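Local coordinates for inosine-uridine preferring nucleoside hydrolase family protein (PDB 2C40), which belongs to the inosine-uridine preferring nucleoside hydrolase family and holds a calcium ion with alpha-D-ribofuranose in one pocket, at residues Tyr243-Val248 with Arg298-Ile303; Thr199-Leu204 with Val291-His296; Thr121-Gly126 with Leu249-Val254; Asp14-Phe19 with Asp222-Cys227. All blocks are in the same frame, centred on the assembly; numbering follows the deposited sequence.

Contact 1: residues Tyr243-Val248 with Arg298-Ile303; sequences YYLWDV and RFFDYI. With CA (calcium ion), chain C; RIB (alpha-D-ribofuranose), chain D.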
loop_
_atom_site.group_PDB
_atom_site.type_symbol
_atom_site.label_atom_id
_atom_site.label_comp_id
_atom_site.label_asym_id
_atom_site.label_seq_id
_atom_site.Cartn_x
_atom_site.Cartn_y
_atom_site.Cartn_z
ATOM N N TYR A 243 1.356 -0.642 16.006
ATOM C CA TYR A 243 2.596 -0.676 15.215
ATOM C C TYR A 243 3.650 0.253 15.837
ATOM O O TYR A 243 3.361 1.330 16.297
ATOM C CB TYR A 243 2.225 -0.265 13.778
ATOM C CG TYR A 243 3.317 -0.020 12.785
ATOM C CD1 TYR A 243 4.137 1.123 12.864
ATOM C CD2 TYR A 243 3.472 -0.871 11.695
ATOM C CE1 TYR A 243 5.126 1.368 11.920
ATOM C CE2 TYR A 243 4.478 -0.648 10.739
ATOM C CZ TYR A 243 5.281 0.470 10.841
ATOM O OH TYR A 243 6.225 0.686 9.859
ATOM N N TYR A 244 4.892 -0.185 15.802
ATOM C CA TYR A 244 5.951 0.511 16.472
ATOM C C TYR A 244 6.949 1.008 15.421
ATOM O O TYR A 244 7.298 0.297 14.506
ATOM C CB TYR A 244 6.608 -0.412 17.490
ATOM C CG TYR A 244 5.680 -0.910 18.583
ATOM C CD1 TYR A 244 4.929 -2.087 18.408
ATOM C CD2 TYR A 244 5.516 -0.192 19.769
ATOM C CE1 TYR A 244 4.076 -2.532 19.381
ATOM C CE2 TYR A 244 4.670 -0.623 20.754
ATOM C CZ TYR A 244 3.952 -1.792 20.561
ATOM O OH TYR A 244 3.119 -2.249 21.542
ATOM N N LEU A 245 7.406 2.236 15.606
ATOM C CA LEU A 245 8.231 2.996 14.673
ATOM C C LEU A 245 9.693 2.818 15.068
ATOM O O LEU A 245 10.349 3.745 15.513
ATOM C CB LEU A 245 7.857 4.478 14.765
ATOM C CG LEU A 245 6.369 4.754 14.560
ATOM C CD1 LEU A 245 5.919 5.952 15.291
ATOM C CD2 LEU A 245 6.150 4.905 13.106
ATOM N N TRP A 246 10.178 1.600 14.940
ATOM C CA TRP A 246 11.496 1.251 15.439
ATOM C C TRP A 246 12.619 2.035 14.829
ATOM O O TRP A 246 13.462 2.541 15.541
ATOM C CB TRP A 246 11.785 -0.196 15.163
ATOM C CG TRP A 246 11.028 -1.063 16.011
ATOM C CD1 TRP A 246 11.244 -1.296 17.319
ATOM C CD2 TRP A 246 9.916 -1.847 15.624
ATOM N NE1 TRP A 246 10.306 -2.177 17.794
ATOM C CE2 TRP A 246 9.482 -2.542 16.770
ATOM C CE3 TRP A 246 9.213 -1.996 14.431
ATOM C CZ2 TRP A 246 8.390 -3.423 16.761
ATOM C CZ3 TRP A 246 8.118 -2.867 14.420
ATOM C CH2 TRP A 246 7.724 -3.567 15.582
ATOM N N ASP A 247 12.611 2.131 13.512
ATOM C CA ASP A 247 13.651 2.851 12.788
ATOM C C ASP A 247 13.586 4.384 12.995
ATOM O O ASP A 247 14.618 5.043 13.124
ATOM C CB ASP A 247 13.576 2.494 11.316
ATOM C CG ASP A 247 13.737 0.997 11.079
ATOM O OD1 ASP A 247 14.200 0.276 12.013
ATOM O OD2 ASP A 247 13.464 0.551 9.948
ATOM N N VAL A 248 12.361 4.918 13.046
ATOM C CA VAL A 248 12.127 6.333 13.203
ATOM C C VAL A 248 12.638 6.758 14.591
ATOM O O VAL A 248 13.199 7.842 14.725
ATOM C CB VAL A 248 10.633 6.708 13.001
ATOM C CG1 VAL A 248 10.391 8.144 13.312
ATOM C CG2 VAL A 248 10.201 6.467 11.558
ATOM N N ARG A 298 7.035 13.823 23.760
ATOM C CA ARG A 298 8.164 14.477 23.100
ATOM C C ARG A 298 8.539 13.804 21.804
ATOM O O ARG A 298 8.849 14.465 20.826
ATOM C CB ARG A 298 9.356 14.518 24.022
ATOM C CG ARG A 298 9.101 15.435 25.212
ATOM C CD ARG A 298 10.245 16.403 25.380
ATOM N NE ARG A 298 11.294 15.837 26.197
ATOM C CZ ARG A 298 12.609 16.006 26.023
ATOM N NH1 ARG A 298 13.121 16.682 24.994
ATOM N NH2 ARG A 298 13.428 15.459 26.906
ATOM N N PHE A 299 8.513 12.484 21.790
ATOM C CA PHE A 299 8.863 11.730 20.559
ATOM C C PHE A 299 7.920 12.114 19.430
ATOM O O PHE A 299 8.338 12.562 18.364
ATOM C CB PHE A 299 8.827 10.218 20.817
ATOM C CG PHE A 299 9.031 9.406 19.594
ATOM C CD1 PHE A 299 8.015 8.566 19.114
ATOM C CD2 PHE A 299 10.217 9.518 18.880
ATOM C CE1 PHE A 299 8.211 7.809 17.989
ATOM C CE2 PHE A 299 10.418 8.780 17.714
ATOM C CZ PHE A 299 9.426 7.938 17.256
ATOM N N PHE A 300 6.638 11.965 19.662
ATOM C CA PHE A 300 5.660 12.284 18.631
ATOM C C PHE A 300 5.590 13.760 18.305
ATOM O O PHE A 300 5.386 14.095 17.159
ATOM C CB PHE A 300 4.275 11.721 18.997
ATOM C CG PHE A 300 4.210 10.246 18.874
ATOM C CD1 PHE A 300 4.126 9.425 20.001
ATOM C CD2 PHE A 300 4.311 9.666 17.633
ATOM C CE1 PHE A 300 4.088 8.033 19.867
ATOM C CE2 PHE A 300 4.280 8.291 17.485
ATOM C CZ PHE A 300 4.173 7.463 18.595
ATOM N N ASP A 301 5.777 14.644 19.285
ATOM C CA ASP A 301 5.851 16.086 18.982
ATOM C C ASP A 301 7.083 16.410 18.108
ATOM O O ASP A 301 7.049 17.234 17.213
ATOM C CB ASP A 301 5.908 16.902 20.264
ATOM C CG ASP A 301 5.937 18.374 19.998
ATOM O OD1 ASP A 301 4.906 18.921 19.550
ATOM O OD2 ASP A 301 6.990 19.002 20.253
ATOM N N TYR A 302 8.171 15.733 18.380
ATOM C CA TYR A 302 9.419 15.979 17.671
ATOM C C TYR A 302 9.284 15.648 16.171
ATOM O O TYR A 302 9.616 16.451 15.302
ATOM C CB TYR A 302 10.507 15.141 18.330
ATOM C CG TYR A 302 11.860 15.206 17.706
ATOM C CD1 TYR A 302 12.555 14.042 17.416
ATOM C CD2 TYR A 302 12.453 16.428 17.413
ATOM C CE1 TYR A 302 13.825 14.095 16.879
ATOM C CE2 TYR A 302 13.716 16.496 16.870
ATOM C CZ TYR A 302 14.395 15.323 16.595
ATOM O OH TYR A 302 15.651 15.377 16.029
ATOM N N ILE A 303 8.786 14.465 15.877
ATOM C CA ILE A 303 8.677 14.039 14.486
ATOM C C ILE A 303 7.586 14.788 13.722
ATOM O O ILE A 303 7.785 15.110 12.555
ATOM C CB ILE A 303 8.644 12.515 14.376
ATOM C CG1 ILE A 303 7.381 11.959 15.002
ATOM C CG2 ILE A 303 9.939 11.903 15.060
ATOM C CD1 ILE A 303 7.429 10.424 15.277
HETATM CA CA CA C . 14.502 -1.199 8.553
HETATM O O5 RIB D . 12.920 -6.030 13.119
HETATM C C5 RIB D . 12.427 -4.683 12.872
HETATM C C4 RIB D . 12.920 -4.247 11.490
HETATM O O4 RIB D . 12.258 -5.096 10.529
HETATM C C3 RIB D . 12.711 -2.781 11.059
HETATM O O3 RIB D . 14.017 -2.118 11.020
HETATM C C2 RIB D . 11.884 -2.833 9.699
HETATM O O2 RIB D . 12.241 -2.051 8.467
HETATM C C1 RIB D . 11.819 -4.346 9.368
HETATM O O HOH W 1 14.827 -3.646 8.650
#
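Leu245 meets Phe299 and Phe300 through a single methyl, CD1, and this is the tight end of the contact. Leu245 CD1 stands 3.6 Å from Phe300 CE2, approaching that ring obliquely, and 4.0 Å from Phe299 CE1, where it lies at the ring edge near the plane. The two rings also meet each other, Phe299 CD1 sitting over the centre of the Phe300 face, 3.8 Å above the plane. Further along, the fit is slacker. Val248 puts CG1 anti to the backbone N (chi1 174°), and from there Val248 CG1 comes to 4.1 Å from Phe299 CZ and 4.2 Å from Ile303 CG2. All five touching residues are buried; Arg298 and Asp301, by contrast, are exposed, and Asp301 forms a salt bridge with Arg305 of the same helix. Between Leu245, at the N-cap position of helix 246-255, and Val248 comes Asp247, which takes no part in the packing. Its OD2 binds the calcium ion at 2.5 Å, while Asp247 OD1 lies 2.6 Å from O3 of the ribofuranose. The first turn of helix 246-255 thus rests on helix 296-308 and supplies a carboxylate to the calcium site of this nucleoside hydrolase fold.

Contact 2: residues Thr199-Leu204 with Val291-His296; sequences TNQVPL and VYDVNH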
loop_
_atom_site.group_PDB
_atom_site.type_symbol
_atom_site.label_atom_id
_atom_site.label_comp_id
_atom_site.label_asym_id
_atom_site.label_seq_id
_atom_site.Cartn_x
_atom_site.Cartn_y
_atom_site.Cartn_z
ATOM N N THR A 199 10.834 0.471 22.199
ATOM C CA THR A 199 9.783 1.260 21.592
ATOM C C THR A 199 8.419 1.096 22.313
ATOM O O THR A 199 7.439 1.643 21.859
ATOM C CB THR A 199 9.731 0.873 20.105
ATOM O OG1 THR A 199 9.254 1.971 19.329
ATOM C CG2 THR A 199 8.935 -0.388 19.882
ATOM N N ASN A 200 8.393 0.398 23.457
ATOM C CA ASN A 200 7.166 0.016 24.133
ATOM C C ASN A 200 6.241 1.208 24.382
ATOM O O ASN A 200 5.022 1.080 24.259
ATOM C CB ASN A 200 7.467 -0.588 25.502
ATOM C CG ASN A 200 7.900 -2.023 25.448
ATOM O OD1 ASN A 200 7.721 -2.704 24.443
ATOM N ND2 ASN A 200 8.463 -2.515 26.573
ATOM N N GLN A 201 6.840 2.352 24.727
ATOM C CA GLN A 201 6.109 3.544 25.118
ATOM C C GLN A 201 5.664 4.431 23.951
ATOM O O GLN A 201 5.012 5.441 24.184
ATOM C CB GLN A 201 6.918 4.352 26.182
ATOM C CG GLN A 201 6.769 3.790 27.562
ATOM C CD GLN A 201 7.621 4.484 28.623
ATOM O OE1 GLN A 201 7.929 5.676 28.526
ATOM N NE2 GLN A 201 8.003 3.728 29.658
ATOM N N VAL A 202 5.990 4.050 22.717
ATOM C CA VAL A 202 5.622 4.832 21.544
ATOM C C VAL A 202 5.022 3.978 20.412
ATOM O O VAL A 202 5.575 3.918 19.320
ATOM C CB VAL A 202 6.833 5.714 21.015
ATOM C CG1 VAL A 202 7.269 6.722 22.071
ATOM C CG2 VAL A 202 8.046 4.854 20.512
ATOM N N PRO A 203 3.888 3.296 20.687
ATOM C CA PRO A 203 3.092 2.682 19.566
ATOM C C PRO A 203 2.491 3.731 18.637
ATOM O O PRO A 203 1.911 4.733 19.108
ATOM C CB PRO A 203 1.981 1.904 20.277
ATOM C CG PRO A 203 1.928 2.435 21.677
ATOM C CD PRO A 203 3.281 3.035 22.004
ATOM N N LEU A 204 2.622 3.505 17.325
ATOM C CA LEU A 204 1.850 4.296 16.360
ATOM C C LEU A 204 0.436 3.813 16.495
ATOM O O LEU A 204 0.131 2.624 16.291
ATOM C CB LEU A 204 2.268 4.125 14.922
ATOM C CG LEU A 204 2.159 5.324 13.937
ATOM C CD1 LEU A 204 1.735 4.786 12.636
ATOM C CD2 LEU A 204 1.274 6.461 14.335
ATOM N N VAL A 291 18.334 1.467 24.643
ATOM C CA VAL A 291 17.405 2.557 24.831
ATOM C C VAL A 291 16.183 2.022 25.582
ATOM O O VAL A 291 15.753 0.885 25.350
ATOM C CB VAL A 291 17.030 3.184 23.498
ATOM C CG1 VAL A 291 15.839 4.163 23.621
ATOM C CG2 VAL A 291 18.253 3.883 22.923
ATOM N N TYR A 292 15.658 2.821 26.508
ATOM C CA TYR A 292 14.365 2.556 27.117
ATOM C C TYR A 292 13.694 3.856 27.568
ATOM O O TYR A 292 14.281 4.936 27.505
ATOM C CB TYR A 292 14.516 1.573 28.271
ATOM C CG TYR A 292 15.199 2.142 29.481
ATOM C CD1 TYR A 292 16.550 2.391 29.468
ATOM C CD2 TYR A 292 14.481 2.428 30.631
ATOM C CE1 TYR A 292 17.205 2.922 30.602
ATOM C CE2 TYR A 292 15.123 2.975 31.791
ATOM C CZ TYR A 292 16.489 3.216 31.751
ATOM O OH TYR A 292 17.159 3.719 32.843
ATOM N N ASP A 293 12.453 3.726 28.008
ATOM C CA ASP A 293 11.708 4.805 28.630
ATOM C C ASP A 293 11.692 6.020 27.735
ATOM O O ASP A 293 12.120 7.110 28.133
ATOM C CB ASP A 293 12.237 5.136 30.023
ATOM C CG ASP A 293 11.301 6.043 30.801
ATOM O OD1 ASP A 293 10.110 6.072 30.441
ATOM O OD2 ASP A 293 11.737 6.725 31.767
ATOM N N VAL A 294 11.169 5.807 26.525
ATOM C CA VAL A 294 10.972 6.862 25.545
ATOM C C VAL A 294 9.839 7.793 26.016
ATOM O O VAL A 294 8.804 7.340 26.494
ATOM C CB VAL A 294 10.693 6.285 24.152
ATOM C CG1 VAL A 294 10.518 7.384 23.141
ATOM C CG2 VAL A 294 11.827 5.355 23.693
ATOM N N ASN A 295 10.059 9.101 25.921
ATOM C CA ASN A 295 9.017 10.059 26.227
ATOM C C ASN A 295 8.061 10.113 25.025
ATOM O O ASN A 295 8.419 10.562 23.919
ATOM C CB ASN A 295 9.603 11.427 26.611
ATOM C CG ASN A 295 8.567 12.351 27.195
ATOM O OD1 ASN A 295 7.565 12.638 26.553
ATOM N ND2 ASN A 295 8.805 12.835 28.400
ATOM N N HIS A 296 6.860 9.576 25.253
ATOM C CA HIS A 296 5.818 9.463 24.245
ATOM C C HIS A 296 5.580 10.821 23.589
ATOM O O HIS A 296 5.837 10.994 22.416
ATOM C CB HIS A 296 4.507 8.939 24.889
ATOM C CG HIS A 296 3.324 8.988 23.966
ATOM N ND1 HIS A 296 3.133 8.074 22.952
ATOM C CD2 HIS A 296 2.291 9.859 23.881
ATOM C CE1 HIS A 296 2.039 8.379 22.278
ATOM N NE2 HIS A 296 1.515 9.463 22.816
HETATM O O HOH W 2 9.897 3.241 25.381
#
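Val202 and Val294 cross at about a right angle, methyl against methyl. Their CG1 atoms are 3.5 Å apart, closer than ordinary carbon contact. The torsion of Val202 (chi1 -62°) sets CG1 anti to the carbonyl carbon, and Val202 CG1 also reaches to 3.8 Å from His296 CA. The imidazole of His296 is turned so that Gln201 O lies at its edge, near the ring plane. His296 ND1 donates to Gln201 O over 3.5 Å at an N-H...O angle of 136°, both values marking a weak bond. Gln201 belongs to a type I turn from Thr199 to Val202, closed by Val202 N donating to Thr199 O. Gln201 N gives a hydrogen to a water at 3.3 Å, and Val294 N gives one to the same water at 3.1 Å, so the two segments are bridged there. The chemistry is therefore mixed: a compact valine pair forms the apolar part, while a weak imidazole bond to Gln201 O and a water shared by two backbone N-H groups add polar links.

Contact 3: residues Thr121-Gly126 with Leu249-Val254; sequences TLLFTG and LTAAFV. With CA (calcium ion), chain C.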
loop_
_atom_site.group_PDB
_atom_site.type_symbol
_atom_site.label_atom_id
_atom_site.label_comp_id
_atom_site.label_asym_id
_atom_site.label_seq_id
_atom_site.Cartn_x
_atom_site.Cartn_y
_atom_site.Cartn_z
ATOM N N THR A 121 28.844 9.681 13.226
ATOM C CA THR A 121 27.900 8.748 13.815
ATOM C C THR A 121 27.266 7.857 12.737
ATOM O O THR A 121 26.717 8.357 11.760
ATOM C CB THR A 121 26.783 9.476 14.576
ATOM O OG1 THR A 121 27.359 10.239 15.616
ATOM C CG2 THR A 121 25.775 8.482 15.230
ATOM N N LEU A 122 27.318 6.537 12.944
ATOM C CA LEU A 122 26.690 5.557 12.057
ATOM C C LEU A 122 25.308 5.213 12.553
ATOM O O LEU A 122 25.113 4.917 13.736
ATOM C CB LEU A 122 27.495 4.267 12.019
ATOM C CG LEU A 122 28.932 4.340 11.578
ATOM C CD1 LEU A 122 29.476 2.908 11.634
ATOM C CD2 LEU A 122 29.035 4.913 10.181
ATOM N N LEU A 123 24.344 5.320 11.659
ATOM C CA LEU A 123 22.976 5.052 11.937
ATOM C C LEU A 123 22.559 3.934 10.966
ATOM O O LEU A 123 22.538 4.148 9.752
ATOM C CB LEU A 123 22.173 6.310 11.631
ATOM C CG LEU A 123 20.784 6.508 12.224
ATOM C CD1 LEU A 123 19.941 7.288 11.266
ATOM C CD2 LEU A 123 20.094 5.270 12.680
ATOM N N PHE A 124 22.272 2.747 11.510
ATOM C CA PHE A 124 21.847 1.608 10.727
ATOM C C PHE A 124 20.445 1.190 11.204
ATOM O O PHE A 124 20.231 0.819 12.393
ATOM C CB PHE A 124 22.826 0.451 10.856
ATOM C CG PHE A 124 24.059 0.579 9.994
ATOM C CD1 PHE A 124 24.880 1.686 10.074
ATOM C CD2 PHE A 124 24.388 -0.391 9.066
ATOM C CE1 PHE A 124 26.031 1.827 9.265
ATOM C CE2 PHE A 124 25.544 -0.262 8.272
ATOM C CZ PHE A 124 26.338 0.875 8.379
ATOM N N THR A 125 19.503 1.212 10.244
ATOM C CA THR A 125 18.162 0.827 10.489
ATOM C C THR A 125 17.719 -0.454 9.747
ATOM O O THR A 125 16.589 -0.878 9.925
ATOM C CB THR A 125 17.162 1.992 10.265
ATOM O OG1 THR A 125 17.164 2.457 8.902
ATOM C CG2 THR A 125 17.471 3.120 11.200
ATOM N N GLY A 126 18.631 -1.085 9.016
ATOM C CA GLY A 126 18.515 -2.448 8.553
ATOM C C GLY A 126 19.603 -3.319 9.211
ATOM O O GLY A 126 20.204 -2.925 10.211
ATOM N N LEU A 249 12.437 5.907 15.591
ATOM C CA LEU A 249 12.874 6.164 16.929
ATOM C C LEU A 249 14.400 6.122 17.014
ATOM O O LEU A 249 15.007 6.891 17.751
ATOM C CB LEU A 249 12.312 5.134 17.874
ATOM C CG LEU A 249 12.556 5.244 19.381
ATOM C CD1 LEU A 249 13.639 4.313 19.786
ATOM C CD2 LEU A 249 12.814 6.683 19.889
ATOM N N THR A 250 14.995 5.175 16.300
ATOM C CA THR A 250 16.450 5.062 16.176
ATOM C C THR A 250 17.047 6.344 15.617
ATOM O O THR A 250 18.015 6.868 16.181
ATOM C CB THR A 250 16.844 3.863 15.276
ATOM O OG1 THR A 250 16.217 2.658 15.763
ATOM C CG2 THR A 250 18.330 3.662 15.248
ATOM N N ALA A 251 16.446 6.843 14.541
ATOM C CA ALA A 251 16.872 8.080 13.869
ATOM C C ALA A 251 16.633 9.314 14.730
ATOM O O ALA A 251 17.453 10.233 14.729
ATOM C CB ALA A 251 16.147 8.220 12.546
ATOM N N ALA A 252 15.529 9.319 15.494
ATOM C CA ALA A 252 15.201 10.431 16.374
ATOM C C ALA A 252 16.151 10.496 17.591
ATOM O O ALA A 252 16.445 11.574 18.103
ATOM C CB ALA A 252 13.791 10.327 16.834
ATOM N N PHE A 253 16.608 9.336 18.042
ATOM C CA PHE A 253 17.559 9.229 19.143
ATOM C C PHE A 253 18.926 9.841 18.743
ATOM O O PHE A 253 19.628 10.402 19.573
ATOM C CB PHE A 253 17.773 7.764 19.549
ATOM C CG PHE A 253 18.691 7.584 20.719
ATOM C CD1 PHE A 253 18.274 7.887 21.991
ATOM C CD2 PHE A 253 19.994 7.128 20.550
ATOM C CE1 PHE A 253 19.144 7.725 23.078
ATOM C CE2 PHE A 253 20.842 6.995 21.631
ATOM C CZ PHE A 253 20.407 7.267 22.882
ATOM N N VAL A 254 19.295 9.683 17.478
ATOM C CA VAL A 254 20.478 10.334 16.939
ATOM C C VAL A 254 20.300 11.875 16.966
ATOM O O VAL A 254 21.202 12.603 17.374
ATOM C CB VAL A 254 20.792 9.835 15.492
ATOM C CG1 VAL A 254 21.886 10.684 14.849
ATOM C CG2 VAL A 254 21.180 8.362 15.519
HETATM CA CA CA C . 14.502 -1.199 8.553
HETATM O O HOH W 1 14.827 -3.646 8.650
#
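Leu123 points its CB at helix 246-255, and beyond CB its atoms meet three residues of that helix. CG is anti to the backbone N (chi1 -160°), which carries the branch point out to Val254, with Leu123 CG 3.8 Å from Val254 CG2. At the tip the two methyls part. Leu123 CD1 settles against Ala251, 4.1 Å from both its CA and its CB, whereas Leu123 CD2 meets Thr250 CG2 at 3.5 Å, the shortest approach between the segments. The same Thr250 methyl is shared with Thr125: the two side chains run alongside in opposite senses, with Thr125 CG2 and Thr250 CG2 4.2 Å apart. The polar end of Thr250 is used within its own helix, where OG1 is hydrogen-bonded to Trp246 O. Just beyond the strand, Thr125 O binds the calcium ion at 2.5 Å, so the apolar seam runs up to the metal site. The axes of strand 121-124 and helix 249-254 approach to 9.1 Å and are close to antiparallel (166°). In the mixed sheet the strand 120-124 lies between parallel strands 2-8 and 145-151; Leu123 and Thr125 face helix 246-255, while Leu122 and Phe124 point away from it and touch Leu109 of helix 105-115.

Contact 4: residues Asp14-Phe19 with Asp222-Cys227; sequences DLVSLF and DFLGQC. With CA (calcium ion), chain C.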
loop_
_atom_site.group_PDB
_atom_site.type_symbol
_atom_site.label_atom_id
_atom_site.label_comp_id
_atom_site.label_asym_id
_atom_site.label_seq_id
_atom_site.Cartn_x
_atom_site.Cartn_y
_atom_site.Cartn_z
ATOM N N ASP A 14 12.221 3.190 7.406
ATOM C CA ASP A 14 13.543 3.590 6.916
ATOM C C ASP A 14 13.438 4.836 6.061
ATOM O O ASP A 14 14.233 5.752 6.159
ATOM C CB ASP A 14 14.168 2.485 6.044
ATOM C CG ASP A 14 14.503 1.227 6.830
ATOM O OD1 ASP A 14 15.593 1.164 7.452
ATOM O OD2 ASP A 14 13.673 0.289 6.852
ATOM N N LEU A 15 12.466 4.831 5.173
ATOM C CA LEU A 15 12.287 5.926 4.230
ATOM C C LEU A 15 11.714 7.165 4.916
ATOM O O LEU A 15 12.062 8.318 4.577
ATOM C CB LEU A 15 11.365 5.497 3.093
ATOM C CG LEU A 15 11.821 4.956 1.740
ATOM C CD1 LEU A 15 13.293 4.520 1.532
ATOM C CD2 LEU A 15 10.821 3.862 1.258
ATOM N N VAL A 16 10.822 6.937 5.850
ATOM C CA VAL A 16 10.330 8.024 6.685
ATOM C C VAL A 16 11.474 8.628 7.520
ATOM O O VAL A 16 11.508 9.838 7.775
ATOM C CB VAL A 16 9.166 7.551 7.563
ATOM C CG1 VAL A 16 8.925 8.537 8.664
ATOM C CG2 VAL A 16 7.909 7.342 6.690
ATOM N N SER A 17 12.406 7.769 7.940
ATOM C CA SER A 17 13.530 8.189 8.764
ATOM C C SER A 17 14.431 9.085 7.933
ATOM O O SER A 17 14.855 10.120 8.400
ATOM C CB SER A 17 14.347 6.978 9.257
ATOM O OG SER A 17 13.716 6.217 10.280
ATOM N N LEU A 18 14.722 8.686 6.693
ATOM C CA LEU A 18 15.476 9.526 5.792
ATOM C C LEU A 18 14.860 10.913 5.666
ATOM O O LEU A 18 15.533 11.936 5.845
ATOM C CB LEU A 18 15.574 8.874 4.416
ATOM C CG LEU A 18 16.308 9.683 3.356
ATOM C CD1 LEU A 18 17.749 9.858 3.715
ATOM C CD2 LEU A 18 16.168 9.010 2.006
ATOM N N PHE A 19 13.563 10.952 5.385
ATOM C CA PHE A 19 12.851 12.225 5.261
ATOM C C PHE A 19 12.975 13.069 6.529
ATOM O O PHE A 19 13.230 14.266 6.443
ATOM C CB PHE A 19 11.402 12.001 4.827
ATOM C CG PHE A 19 10.509 13.125 5.133
ATOM C CD1 PHE A 19 10.538 14.270 4.369
ATOM C CD2 PHE A 19 9.603 13.050 6.211
ATOM C CE1 PHE A 19 9.665 15.333 4.654
ATOM C CE2 PHE A 19 8.755 14.094 6.492
ATOM C CZ PHE A 19 8.793 15.247 5.719
ATOM N N ASP A 222 1.326 15.213 5.333
ATOM C CA ASP A 222 0.597 14.473 4.301
ATOM C C ASP A 222 1.505 13.338 3.789
ATOM O O ASP A 222 1.066 12.194 3.689
ATOM C CB ASP A 222 0.214 15.429 3.187
ATOM C CG ASP A 222 -0.680 14.813 2.120
ATOM O OD1 ASP A 222 -1.396 13.803 2.366
ATOM O OD2 ASP A 222 -0.684 15.396 1.015
ATOM N N PHE A 223 2.784 13.638 3.557
ATOM C CA PHE A 223 3.744 12.598 3.122
ATOM C C PHE A 223 3.927 11.468 4.151
ATOM O O PHE A 223 3.878 10.279 3.781
ATOM C CB PHE A 223 5.109 13.186 2.793
ATOM C CG PHE A 223 6.151 12.144 2.397
ATOM C CD1 PHE A 223 7.219 11.849 3.228
ATOM C CD2 PHE A 223 6.055 11.462 1.183
ATOM C CE1 PHE A 223 8.175 10.909 2.868
ATOM C CE2 PHE A 223 7.016 10.504 0.816
ATOM C CZ PHE A 223 8.058 10.235 1.651
ATOM N N LEU A 224 4.133 11.839 5.428
ATOM C CA LEU A 224 4.160 10.869 6.527
ATOM C C LEU A 224 2.921 9.996 6.537
ATOM O O LEU A 224 3.032 8.793 6.668
ATOM C CB LEU A 224 4.205 11.553 7.907
ATOM C CG LEU A 224 5.485 11.855 8.611
ATOM C CD1 LEU A 224 5.145 12.718 9.872
ATOM C CD2 LEU A 224 6.204 10.524 8.993
ATOM N N GLY A 225 1.744 10.607 6.458
ATOM C CA GLY A 225 0.508 9.839 6.403
ATOM C C GLY A 225 0.363 8.869 5.228
ATOM O O GLY A 225 -0.149 7.778 5.395
ATOM N N GLN A 226 0.783 9.270 4.040
ATOM C CA GLN A 226 0.780 8.379 2.867
ATOM C C GLN A 226 1.686 7.187 3.122
ATOM O O GLN A 226 1.286 6.035 2.928
ATOM C CB GLN A 226 1.219 9.138 1.628
ATOM C CG GLN A 226 0.096 10.074 1.181
ATOM C CD GLN A 226 0.495 11.010 0.075
ATOM O OE1 GLN A 226 0.941 10.582 -0.966
ATOM N NE2 GLN A 226 0.277 12.296 0.284
ATOM N N CYS A 227 2.890 7.459 3.612
ATOM C CA CYS A 227 3.796 6.401 3.970
ATOM C C CYS A 227 3.147 5.372 4.937
ATOM O O CYS A 227 3.194 4.182 4.665
ATOM C CB CYS A 227 5.062 6.981 4.520
ATOM S SG CYS A 227 6.096 7.688 3.196
HETATM CA CA CA C . 14.502 -1.199 8.553
HETATM O O HOH W 1 14.827 -3.646 8.650
#
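An antiparallel helix pair, 12-21 against 219-229, closes here through Val16 and Phe19 on one side and Phe223, Leu224 and Cys227 on the other; the short axes lie at 169°. The aromatic pair is edge-to-face, or T-shaped: the edge of Phe223 is directed at the face of Phe19, with ring centroids 5.2 Å apart and planes at 67°. Phe223 CD1 stands over the centre of the Phe19 ring, 3.9 Å above its plane. Phe19 CG is anti to the backbone N (chi1 159°), and Phe19 CG lies 3.9 Å from Phe223 CE1. Val16 divides its methyls between two neighbours. Val16 CG1 presses on Leu224 CD2 at 3.4 Å, a tight carbon contact in which the side chains cross at about a right angle, while Val16 CG2 meets Cys227 CB at 3.6 Å. Cys227 SG in turn lies 3.6 Å above one face of Phe223, toward the rim. Farther out, Gln226 NE2 donates to Asp222 OD1 from above the carboxylate plane, and Gln226 packs on Gln226 of the second subunit. At the other extreme Asp14 chelates the calcium ion, through OD2 at 2.4 Å and OD1 at 2.8 Å. The chemistry between the helices is thus apolar and aromatic, depending on shape and ring orientation, while the carboxylate of Asp14 turns to the calcium ion and that of Asp222 to Gln226.

In the fold
Contacts 1, 3 and 4 converge on one calcium ion, to which they bring Asp247, Thr125 and Asp14; Asp9 is a further protein ligand. Around the metal, Asp247 OD2 and Asp14 OD2 are 3.1 Å apart, a closeness of like charges that the cation probably offsets. Thr125 OG1 lies 2.5 Å from Asp14 OD1, probably as a hydrogen bond. Contacts 1 and 3 use successive parts of helix 246-255. Contact 2 stands farther off, the Val202 side chain about 13 Å from the ribofuranose, but it joins contact 1 where Val202 CG1 meets Phe299 CD1 at 3.6 Å. Contacts 2 and 4 do not touch, their centres being about 19 Å apart.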